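PDB 6O1W: DNA translocase coupling protein from Clostridium perfringens, which probably acts as an FtsK/SpoIIIE-type ATPase that binds DNA and ATP to couple and drive transfer of the plasmid pCW3 during conjugation. Local coordinates for residues S143-K155 and A340-I354. Numbering follows the deposited sequence.
Sequences SVILRCILWQLLK and AFYFDDDKHFIPNKI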
ATOM      1  N   SER A 143       7.474  -3.444   2.601  1.00 35.25           N
ATOM      2  CA  SER A 143       8.701  -3.478   1.808  1.00 35.42           C
ATOM      3  C   SER A 143       8.703  -4.580   0.754  1.00 37.61           C
ATOM      4  O   SER A 143       9.233  -4.365  -0.341  1.00 36.72           O
ATOM      5  CB  SER A 143       9.918  -3.576   2.721  1.00 39.30           C
ATOM      6  OG  SER A 143      10.314  -2.261   3.073  1.00 52.94           O
ATOM      7  N   VAL A 144       8.089  -5.737   1.084  1.00 33.35           N
ATOM      8  CA  VAL A 144       7.900  -6.906   0.214  1.00 33.93           C
ATOM      9  C   VAL A 144       7.131  -6.501  -1.074  1.00 34.63           C
ATOM     10  O   VAL A 144       7.541  -6.881  -2.171  1.00 34.81           O
ATOM     11  CB  VAL A 144       7.230  -8.070   1.003  1.00 39.10           C
ATOM     12  CG1 VAL A 144       6.542  -9.069   0.084  1.00 38.88           C
ATOM     13  CG2 VAL A 144       8.241  -8.782   1.897  1.00 39.08           C
ATOM     14  N   ILE A 145       6.082  -5.671  -0.935  1.00 30.47           N
ATOM     15  CA  ILE A 145       5.262  -5.135  -2.046  1.00 31.01           C
ATOM     16  C   ILE A 145       6.137  -4.380  -3.028  1.00 31.49           C
ATOM     17  O   ILE A 145       6.001  -4.583  -4.222  1.00 31.33           O
ATOM     18  CB  ILE A 145       4.123  -4.199  -1.521  1.00 36.02           C
ATOM     19  CG1 ILE A 145       3.079  -4.986  -0.717  1.00 37.02           C
ATOM     20  CG2 ILE A 145       3.443  -3.430  -2.684  1.00 40.39           C
ATOM     21  CD1 ILE A 145       2.136  -4.090   0.091  1.00 43.89           C
ATOM     22  N   LEU A 146       7.003  -3.480  -2.526  1.00 26.63           N
ATOM     23  CA  LEU A 146       7.901  -2.678  -3.353  1.00 28.08           C
ATOM     24  C   LEU A 146       8.855  -3.544  -4.173  1.00 30.75           C
ATOM     25  O   LEU A 146       9.079  -3.233  -5.325  1.00 29.32           O
ATOM     26  CB  LEU A 146       8.699  -1.702  -2.460  1.00 29.17           C
ATOM     27  CG  LEU A 146       7.855  -0.676  -1.678  1.00 34.17           C
ATOM     28  CD1 LEU A 146       8.746   0.266  -0.919  1.00 34.07           C
ATOM     29  CD2 LEU A 146       6.921   0.108  -2.607  1.00 37.88           C
ATOM     30  N   ARG A 147       9.405  -4.634  -3.576  1.00 28.92           N
ATOM     31  CA  ARG A 147      10.325  -5.563  -4.259  1.00 28.87           C
ATOM     32  C   ARG A 147       9.587  -6.402  -5.315  1.00 29.69           C
ATOM     33  O   ARG A 147      10.182  -6.746  -6.331  1.00 27.78           O
ATOM     34  CB  ARG A 147      11.078  -6.444  -3.258  1.00 28.86           C
ATOM     35  CG  ARG A 147      12.066  -5.644  -2.402  1.00 43.35           C
ATOM     36  CD  ARG A 147      12.800  -6.540  -1.424  1.00 64.03           C
ATOM     37  NE  ARG A 147      13.568  -5.744  -0.465  1.00 89.07           N
ATOM     38  CZ  ARG A 147      13.177  -5.479   0.779  1.00111.29           C
ATOM     39  NH1 ARG A 147      12.032  -5.968   1.243  1.00 99.76           N
ATOM     40  NH2 ARG A 147      13.936  -4.738   1.575  1.00101.85           N
ATOM     41  N   CYS A 148       8.294  -6.696  -5.074  1.00 25.95           N
ATOM     42  CA  CYS A 148       7.392  -7.396  -6.009  1.00 26.85           C
ATOM     43  C   CYS A 148       7.131  -6.512  -7.240  1.00 27.77           C
ATOM     44  O   CYS A 148       7.151  -7.000  -8.357  1.00 27.14           O
ATOM     45  CB  CYS A 148       6.081  -7.740  -5.308  1.00 28.50           C
ATOM     46  SG  CYS A 148       4.991  -8.782  -6.289  1.00 33.51           S
ATOM     47  N   ILE A 149       6.863  -5.219  -7.028  1.00 25.59           N
ATOM     48  CA  ILE A 149       6.669  -4.221  -8.097  1.00 24.98           C
ATOM     49  C   ILE A 149       7.978  -4.110  -8.903  1.00 27.28           C
ATOM     50  O   ILE A 149       7.938  -4.124 -10.123  1.00 25.52           O
ATOM     51  CB  ILE A 149       6.265  -2.845  -7.502  1.00 28.37           C
ATOM     52  CG1 ILE A 149       4.822  -2.918  -6.910  1.00 28.89           C
ATOM     53  CG2 ILE A 149       6.385  -1.712  -8.586  1.00 26.62           C
ATOM     54  CD1 ILE A 149       4.491  -1.804  -5.996  1.00 36.72           C
ATOM     55  N   LEU A 150       9.130  -4.012  -8.198  1.00 24.60           N
ATOM     56  CA  LEU A 150      10.461  -3.904  -8.796  1.00 23.88           C
ATOM     57  C   LEU A 150      10.733  -5.075  -9.728  1.00 28.07           C
ATOM     58  O   LEU A 150      11.175  -4.856 -10.851  1.00 29.56           O
ATOM     59  CB  LEU A 150      11.528  -3.837  -7.679  1.00 23.20           C
ATOM     60  CG  LEU A 150      13.008  -3.901  -8.083  1.00 28.04           C
ATOM     61  CD1 LEU A 150      13.390  -2.709  -9.055  1.00 28.40           C
ATOM     62  CD2 LEU A 150      13.903  -3.909  -6.830  1.00 28.04           C
ATOM     63  N   TRP A 151      10.470  -6.313  -9.260  1.00 25.97           N
ATOM     64  CA  TRP A 151      10.653  -7.554 -10.015  1.00 26.85           C
ATOM     65  C   TRP A 151       9.858  -7.538 -11.335  1.00 30.24           C
ATOM     66  O   TRP A 151      10.408  -7.823 -12.397  1.00 31.50           O
ATOM     67  CB  TRP A 151      10.221  -8.746  -9.138  1.00 26.49           C
ATOM     68  CG  TRP A 151      10.280 -10.046  -9.883  1.00 28.25           C
ATOM     69  CD1 TRP A 151       9.219 -10.784 -10.326  1.00 31.05           C
ATOM     70  CD2 TRP A 151      11.461 -10.671 -10.421  1.00 28.36           C
ATOM     71  NE1 TRP A 151       9.669 -11.893 -11.009  1.00 30.67           N
ATOM     72  CE2 TRP A 151      11.043 -11.840 -11.098  1.00 32.37           C
ATOM     73  CE3 TRP A 151      12.838 -10.385 -10.346  1.00 29.83           C
ATOM     74  CZ2 TRP A 151      11.948 -12.725 -11.698  1.00 31.24           C
ATOM     75  CZ3 TRP A 151      13.737 -11.252 -10.957  1.00 32.12           C
ATOM     76  CH2 TRP A 151      13.288 -12.400 -11.634  1.00 32.69           C
ATOM     77  N   GLN A 152       8.590  -7.130 -11.263  1.00 26.42           N
ATOM     78  CA  GLN A 152       7.691  -7.013 -12.409  1.00 26.40           C
ATOM     79  C   GLN A 152       8.249  -6.060 -13.459  1.00 29.75           C
ATOM     80  O   GLN A 152       8.343  -6.442 -14.627  1.00 28.17           O
ATOM     81  CB  GLN A 152       6.276  -6.589 -11.960  1.00 27.03           C
ATOM     82  CG  GLN A 152       5.588  -7.693 -11.147  1.00 30.20           C
ATOM     83  CD  GLN A 152       4.229  -7.316 -10.619  1.00 35.15           C
ATOM     84  OE1 GLN A 152       3.987  -7.222  -9.418  1.00 32.05           O
ATOM     85  NE2 GLN A 152       3.316  -7.099 -11.499  1.00 27.75           N
ATOM     86  N   LEU A 153       8.701  -4.870 -13.024  1.00 26.17           N
ATOM     87  CA  LEU A 153       9.301  -3.878 -13.910  1.00 26.37           C
ATOM     88  C   LEU A 153      10.647  -4.313 -14.473  1.00 31.06           C
ATOM     89  O   LEU A 153      10.915  -4.033 -15.639  1.00 31.35           O
ATOM     90  CB  LEU A 153       9.384  -2.507 -13.244  1.00 25.90           C
ATOM     91  CG  LEU A 153       8.016  -1.933 -12.893  1.00 30.70           C
ATOM     92  CD1 LEU A 153       8.158  -0.677 -12.051  1.00 29.54           C
ATOM     93  CD2 LEU A 153       7.153  -1.734 -14.165  1.00 29.84           C
ATOM     94  N   LEU A 154      11.472  -5.019 -13.675  1.00 28.12           N
ATOM     95  CA  LEU A 154      12.763  -5.557 -14.152  1.00 27.79           C
ATOM     96  C   LEU A 154      12.504  -6.599 -15.262  1.00 32.30           C
ATOM     97  O   LEU A 154      13.268  -6.676 -16.224  1.00 31.96           O
ATOM     98  CB  LEU A 154      13.536  -6.227 -12.990  1.00 27.35           C
ATOM     99  CG  LEU A 154      14.205  -5.292 -11.974  1.00 30.55           C
ATOM    100  CD1 LEU A 154      14.862  -6.073 -10.886  1.00 28.89           C
ATOM    101  CD2 LEU A 154      15.240  -4.370 -12.646  1.00 30.04           C
ATOM    102  N   LYS A 155      11.403  -7.371 -15.130  1.00 29.85           N
ATOM    103  CA  LYS A 155      10.952  -8.383 -16.105  1.00 30.55           C
ATOM    104  C   LYS A 155      10.390  -7.728 -17.352  1.00 34.74           C
ATOM    105  O   LYS A 155      10.319  -8.385 -18.371  1.00 35.06           O
ATOM    106  CB  LYS A 155       9.880  -9.326 -15.484  1.00 33.33           C
ATOM    107  CG  LYS A 155      10.433 -10.368 -14.517  1.00 35.43           C
ATOM    108  CD  LYS A 155      11.065 -11.546 -15.252  1.00 51.65           C
ATOM    109  CE  LYS A 155      10.089 -12.639 -15.598  1.00 59.61           C
ATOM    110  NZ  LYS A 155      10.595 -13.470 -16.718  1.00 69.62           N
ATOM    111  N   ALA A 340      -1.929  -8.457  -0.243  1.00 29.56           N
ATOM    112  CA  ALA A 340      -0.712  -8.247  -1.008  1.00 30.15           C
ATOM    113  C   ALA A 340      -0.007  -9.560  -1.244  1.00 36.29           C
ATOM    114  O   ALA A 340      -0.027 -10.430  -0.378  1.00 36.22           O
ATOM    115  CB  ALA A 340       0.216  -7.307  -0.247  1.00 30.77           C
ATOM    116  N   PHE A 341       0.660  -9.681  -2.394  1.00 33.79           N
ATOM    117  CA  PHE A 341       1.485 -10.836  -2.731  1.00 34.27           C
ATOM    118  C   PHE A 341       2.638 -10.937  -1.752  1.00 40.77           C
ATOM    119  O   PHE A 341       3.224  -9.913  -1.370  1.00 40.22           O
ATOM    120  CB  PHE A 341       2.111 -10.689  -4.132  1.00 35.11           C
ATOM    121  CG  PHE A 341       1.147 -10.749  -5.282  1.00 36.72           C
ATOM    122  CD1 PHE A 341       0.349 -11.866  -5.485  1.00 40.84           C
ATOM    123  CD2 PHE A 341       1.077  -9.715  -6.199  1.00 38.64           C
ATOM    124  CE1 PHE A 341      -0.558 -11.915  -6.549  1.00 42.25           C
ATOM    125  CE2 PHE A 341       0.198  -9.781  -7.286  1.00 42.18           C
ATOM    126  CZ  PHE A 341      -0.608 -10.882  -7.456  1.00 40.76           C
ATOM    127  N   TYR A 342       2.975 -12.164  -1.353  1.00 39.39           N
ATOM    128  CA  TYR A 342       4.153 -12.337  -0.523  1.00 39.90           C
ATOM    129  C   TYR A 342       5.232 -12.749  -1.502  1.00 39.60           C
ATOM    130  O   TYR A 342       5.110 -13.775  -2.185  1.00 38.35           O
ATOM    131  CB  TYR A 342       3.974 -13.340   0.636  1.00 43.13           C
ATOM    132  CG  TYR A 342       5.244 -13.472   1.457  1.00 46.95           C
ATOM    133  CD1 TYR A 342       5.733 -12.401   2.205  1.00 49.05           C
ATOM    134  CD2 TYR A 342       5.991 -14.646   1.437  1.00 48.59           C
ATOM    135  CE1 TYR A 342       6.940 -12.493   2.901  1.00 51.22           C
ATOM    136  CE2 TYR A 342       7.177 -14.763   2.161  1.00 50.34           C
ATOM    137  CZ  TYR A 342       7.656 -13.679   2.879  1.00 62.42           C
ATOM    138  OH  TYR A 342       8.836 -13.798   3.576  1.00 70.02           O
ATOM    139  N   PHE A 343       6.185 -11.841  -1.699  1.00 33.35           N
ATOM    140  CA  PHE A 343       7.311 -11.991  -2.617  1.00 32.35           C
ATOM    141  C   PHE A 343       8.495 -12.225  -1.721  1.00 37.10           C
ATOM    142  O   PHE A 343       8.819 -11.386  -0.887  1.00 35.92           O
ATOM    143  CB  PHE A 343       7.480 -10.709  -3.460  1.00 33.16           C
ATOM    144  CG  PHE A 343       8.621 -10.743  -4.455  1.00 32.91           C
ATOM    145  CD1 PHE A 343       9.899 -10.328  -4.089  1.00 33.80           C
ATOM    146  CD2 PHE A 343       8.416 -11.178  -5.756  1.00 32.19           C
ATOM    147  CE1 PHE A 343      10.947 -10.358  -5.005  1.00 33.85           C
ATOM    148  CE2 PHE A 343       9.465 -11.196  -6.671  1.00 33.73           C
ATOM    149  CZ  PHE A 343      10.729 -10.820  -6.283  1.00 31.64           C
ATOM    150  N   ASP A 344       9.110 -13.380  -1.857  1.00 35.76           N
ATOM    151  CA  ASP A 344      10.226 -13.815  -1.021  1.00 36.81           C
ATOM    152  C   ASP A 344      11.456 -13.805  -1.893  1.00 42.83           C
ATOM    153  O   ASP A 344      11.507 -14.578  -2.861  1.00 43.23           O
ATOM    154  CB  ASP A 344       9.917 -15.261  -0.513  1.00 39.63           C
ATOM    155  CG  ASP A 344      10.881 -15.843   0.513  1.00 52.28           C
ATOM    156  OD1 ASP A 344      12.097 -15.837   0.259  1.00 51.86           O
ATOM    157  OD2 ASP A 344      10.411 -16.311   1.565  1.00 63.94           O
ATOM    158  N   ASP A 345      12.447 -12.935  -1.581  1.00 39.96           N
ATOM    159  CA  ASP A 345      13.706 -12.837  -2.342  1.00 40.31           C
ATOM    160  C   ASP A 345      14.386 -14.198  -2.557  1.00 45.35           C
ATOM    161  O   ASP A 345      14.851 -14.480  -3.668  1.00 45.81           O
ATOM    162  CB  ASP A 345      14.694 -11.888  -1.647  1.00 43.13           C
ATOM    163  CG  ASP A 345      14.268 -10.439  -1.637  1.00 60.61           C
ATOM    164  OD1 ASP A 345      13.408 -10.068  -2.460  1.00 63.34           O
ATOM    165  OD2 ASP A 345      14.804  -9.670  -0.809  1.00 69.14           O
ATOM    166  N   ASP A 346      14.410 -15.050  -1.514  1.00 42.22           N
ATOM    167  CA  ASP A 346      15.058 -16.365  -1.571  1.00 43.71           C
ATOM    168  C   ASP A 346      14.461 -17.303  -2.619  1.00 46.19           C
ATOM    169  O   ASP A 346      15.183 -18.149  -3.133  1.00 45.76           O
ATOM    170  CB  ASP A 346      15.117 -17.054  -0.194  1.00 47.07           C
ATOM    171  CG  ASP A 346      16.221 -16.568   0.721  1.00 66.61           C
ATOM    172  OD1 ASP A 346      17.297 -16.183   0.204  1.00 70.48           O
ATOM    173  OD2 ASP A 346      16.022 -16.592   1.955  1.00 73.97           O
ATOM    174  N   LYS A 347      13.191 -17.129  -2.987  1.00 41.92           N
ATOM    175  CA  LYS A 347      12.637 -18.008  -4.012  1.00 41.61           C
ATOM    176  C   LYS A 347      12.041 -17.296  -5.230  1.00 45.10           C
ATOM    177  O   LYS A 347      11.811 -17.951  -6.249  1.00 46.19           O
ATOM    178  CB  LYS A 347      11.630 -19.013  -3.419  1.00 44.27           C
ATOM    179  CG  LYS A 347      10.503 -18.489  -2.598  1.00 50.00           C
ATOM    180  CD  LYS A 347      10.068 -19.576  -1.644  1.00 50.72           C
ATOM    181  CE  LYS A 347       8.787 -19.229  -0.941  1.00 56.68           C
ATOM    182  NZ  LYS A 347       8.497 -20.160   0.191  1.00 58.85           N
ATOM    183  N   HIS A 348      11.848 -15.969  -5.174  1.00 38.75           N
ATOM    184  CA  HIS A 348      11.207 -15.277  -6.279  1.00 36.37           C
ATOM    185  C   HIS A 348      12.108 -14.346  -7.066  1.00 39.21           C
ATOM    186  O   HIS A 348      11.808 -14.076  -8.223  1.00 39.24           O
ATOM    187  CB  HIS A 348       9.954 -14.534  -5.768  1.00 36.37           C
ATOM    188  CG  HIS A 348       8.921 -15.443  -5.176  1.00 38.56           C
ATOM    189  ND1 HIS A 348       8.380 -15.200  -3.929  1.00 39.54           N
ATOM    190  CD2 HIS A 348       8.408 -16.603  -5.659  1.00 39.86           C
ATOM    191  CE1 HIS A 348       7.532 -16.191  -3.701  1.00 38.86           C
ATOM    192  NE2 HIS A 348       7.525 -17.069  -4.713  1.00 39.73           N
ATOM    193  N   PHE A 349      13.207 -13.865  -6.470  1.00 36.35           N
ATOM    194  CA  PHE A 349      14.113 -12.926  -7.123  1.00 36.40           C
ATOM    195  C   PHE A 349      15.238 -13.699  -7.787  1.00 42.50           C
ATOM    196  O   PHE A 349      16.120 -14.201  -7.099  1.00 43.56           O
ATOM    197  CB  PHE A 349      14.623 -11.862  -6.114  1.00 37.49           C
ATOM    198  CG  PHE A 349      15.511 -10.831  -6.767  1.00 38.23           C
ATOM    199  CD1 PHE A 349      14.972  -9.829  -7.562  1.00 39.42           C
ATOM    200  CD2 PHE A 349      16.895 -10.888  -6.620  1.00 41.32           C
ATOM    201  CE1 PHE A 349      15.796  -8.909  -8.209  1.00 40.92           C
ATOM    202  CE2 PHE A 349      17.725  -9.968  -7.278  1.00 43.58           C
ATOM    203  CZ  PHE A 349      17.169  -8.999  -8.078  1.00 41.18           C
ATOM    204  N   ILE A 350      15.157 -13.863  -9.112  1.00 39.22           N
ATOM    205  CA  ILE A 350      16.105 -14.655  -9.910  1.00 39.24           C
ATOM    206  C   ILE A 350      16.859 -13.729 -10.863  1.00 40.82           C
ATOM    207  O   ILE A 350      16.356 -13.413 -11.941  1.00 38.61           O
ATOM    208  CB  ILE A 350      15.388 -15.866 -10.603  1.00 43.13           C
ATOM    209  CG1 ILE A 350      14.548 -16.667  -9.580  1.00 44.18           C
ATOM    210  CG2 ILE A 350      16.401 -16.783 -11.321  1.00 42.43           C
ATOM    211  CD1 ILE A 350      13.367 -17.444 -10.152  1.00 56.02           C
ATOM    212  N   PRO A 351      18.037 -13.216 -10.429  1.00 39.35           N
ATOM    213  CA  PRO A 351      18.754 -12.212 -11.239  1.00 40.62           C
ATOM    214  C   PRO A 351      19.099 -12.616 -12.672  1.00 48.80           C
ATOM    215  O   PRO A 351      19.095 -11.761 -13.561  1.00 48.48           O
ATOM    216  CB  PRO A 351      20.019 -11.927 -10.418  1.00 42.22           C
ATOM    217  CG  PRO A 351      19.704 -12.344  -9.055  1.00 45.68           C
ATOM    218  CD  PRO A 351      18.720 -13.454  -9.139  1.00 40.54           C
ATOM    219  N   ASN A 352      19.415 -13.906 -12.891  1.00 48.18           N
ATOM    220  CA  ASN A 352      19.801 -14.435 -14.202  1.00 48.91           C
ATOM    221  C   ASN A 352      18.674 -14.337 -15.232  1.00 50.84           C
ATOM    222  O   ASN A 352      18.976 -14.115 -16.398  1.00 53.00           O
ATOM    223  CB  ASN A 352      20.390 -15.855 -14.119  1.00 56.01           C
ATOM    224  CG  ASN A 352      19.753 -16.791 -13.107  1.00 97.44           C
ATOM    225  OD1 ASN A 352      19.047 -17.738 -13.475  1.00 92.53           O
ATOM    226  ND2 ASN A 352      20.014 -16.570 -11.809  1.00 92.33           N
ATOM    227  N   LYS A 353      17.395 -14.406 -14.812  1.00 44.09           N
ATOM    228  CA  LYS A 353      16.269 -14.201 -15.733  1.00 43.13           C
ATOM    229  C   LYS A 353      16.274 -12.762 -16.311  1.00 46.87           C
ATOM    230  O   LYS A 353      16.002 -12.586 -17.497  1.00 47.17           O
ATOM    231  CB  LYS A 353      14.924 -14.502 -15.069  1.00 43.59           C
ATOM    232  CG  LYS A 353      14.643 -15.979 -14.854  1.00 56.62           C
ATOM    233  CD  LYS A 353      13.371 -16.164 -14.017  1.00 67.53           C
ATOM    234  CE  LYS A 353      12.636 -17.439 -14.335  1.00 78.25           C
ATOM    235  NZ  LYS A 353      11.433 -17.597 -13.482  1.00 89.12           N
ATOM    236  N   ILE A 354      16.644 -11.756 -15.492  1.00 41.30           N
ATOM    237  CA  ILE A 354      16.726 -10.346 -15.893  1.00 39.72           C
ATOM    238  C   ILE A 354      17.912 -10.070 -16.805  1.00 47.50           C
ATOM    239  O   ILE A 354      17.786  -9.297 -17.763  1.00 45.23           O
ATOM    240  CB  ILE A 354      16.715  -9.382 -14.657  1.00 40.65           C
ATOM    241  CG1 ILE A 354      15.512  -9.635 -13.733  1.00 39.49           C
ATOM    242  CG2 ILE A 354      16.822  -7.903 -15.066  1.00 39.81           C
ATOM    243  CD1 ILE A 354      14.135  -9.657 -14.403  1.00 44.83           C
TER
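Trp151 of the helix 143-155 meets Phe343 and Phe349 of 340-354, which runs from a strand end through a loop into two short helices. With CG anti to the backbone N (chi1 176°), packing is close round its indole. Phe343 meets the pyrrole end obliquely, CE2 lying 3.5 Å from Trp151 CG; Phe349 brings CD1 to 3.6 Å from Trp151 CE3, ring planes 69° apart. His348 O lies over one indole face, whereas Ile350 O sits at the edge, in plane, 3.2 Å from Trp151 CH2. Ile354 CD1 makes an off-centre CH-pi contact, 4.2 Å from the six-membered ring's centroid, and also touches Leu154. Cys148 CA makes another over Phe343, 4.1 Å from its centroid; His348 CB lies above the opposite face, toward its rim. Val144 CG1 presses to 3.3 Å from Phe343 N. His348 ND1 accepts an almost straight bond from Asp344 N.

Buried Arg147 turns its guanidinium to Glu170 O and Phe171; charge alone relates it to Asp345, whose carboxylate binds Tyr175 OH. At the partly exposed rim, Lys155 packs its bent aliphatic chain on Ile354 CD1.

Val144 and Ala340, both ATP-contacting in a structure of this protein, mark the nucleotide end, where the helix starts with the last residues of the predicted Walker A motif. Trp100 packs on the aromatic cluster, Asp102 accepts from Trp151 NE1, and the helix's other side rests on strands 111-116, 132-135 and 229-233 of the RecA-like ATPase sheet.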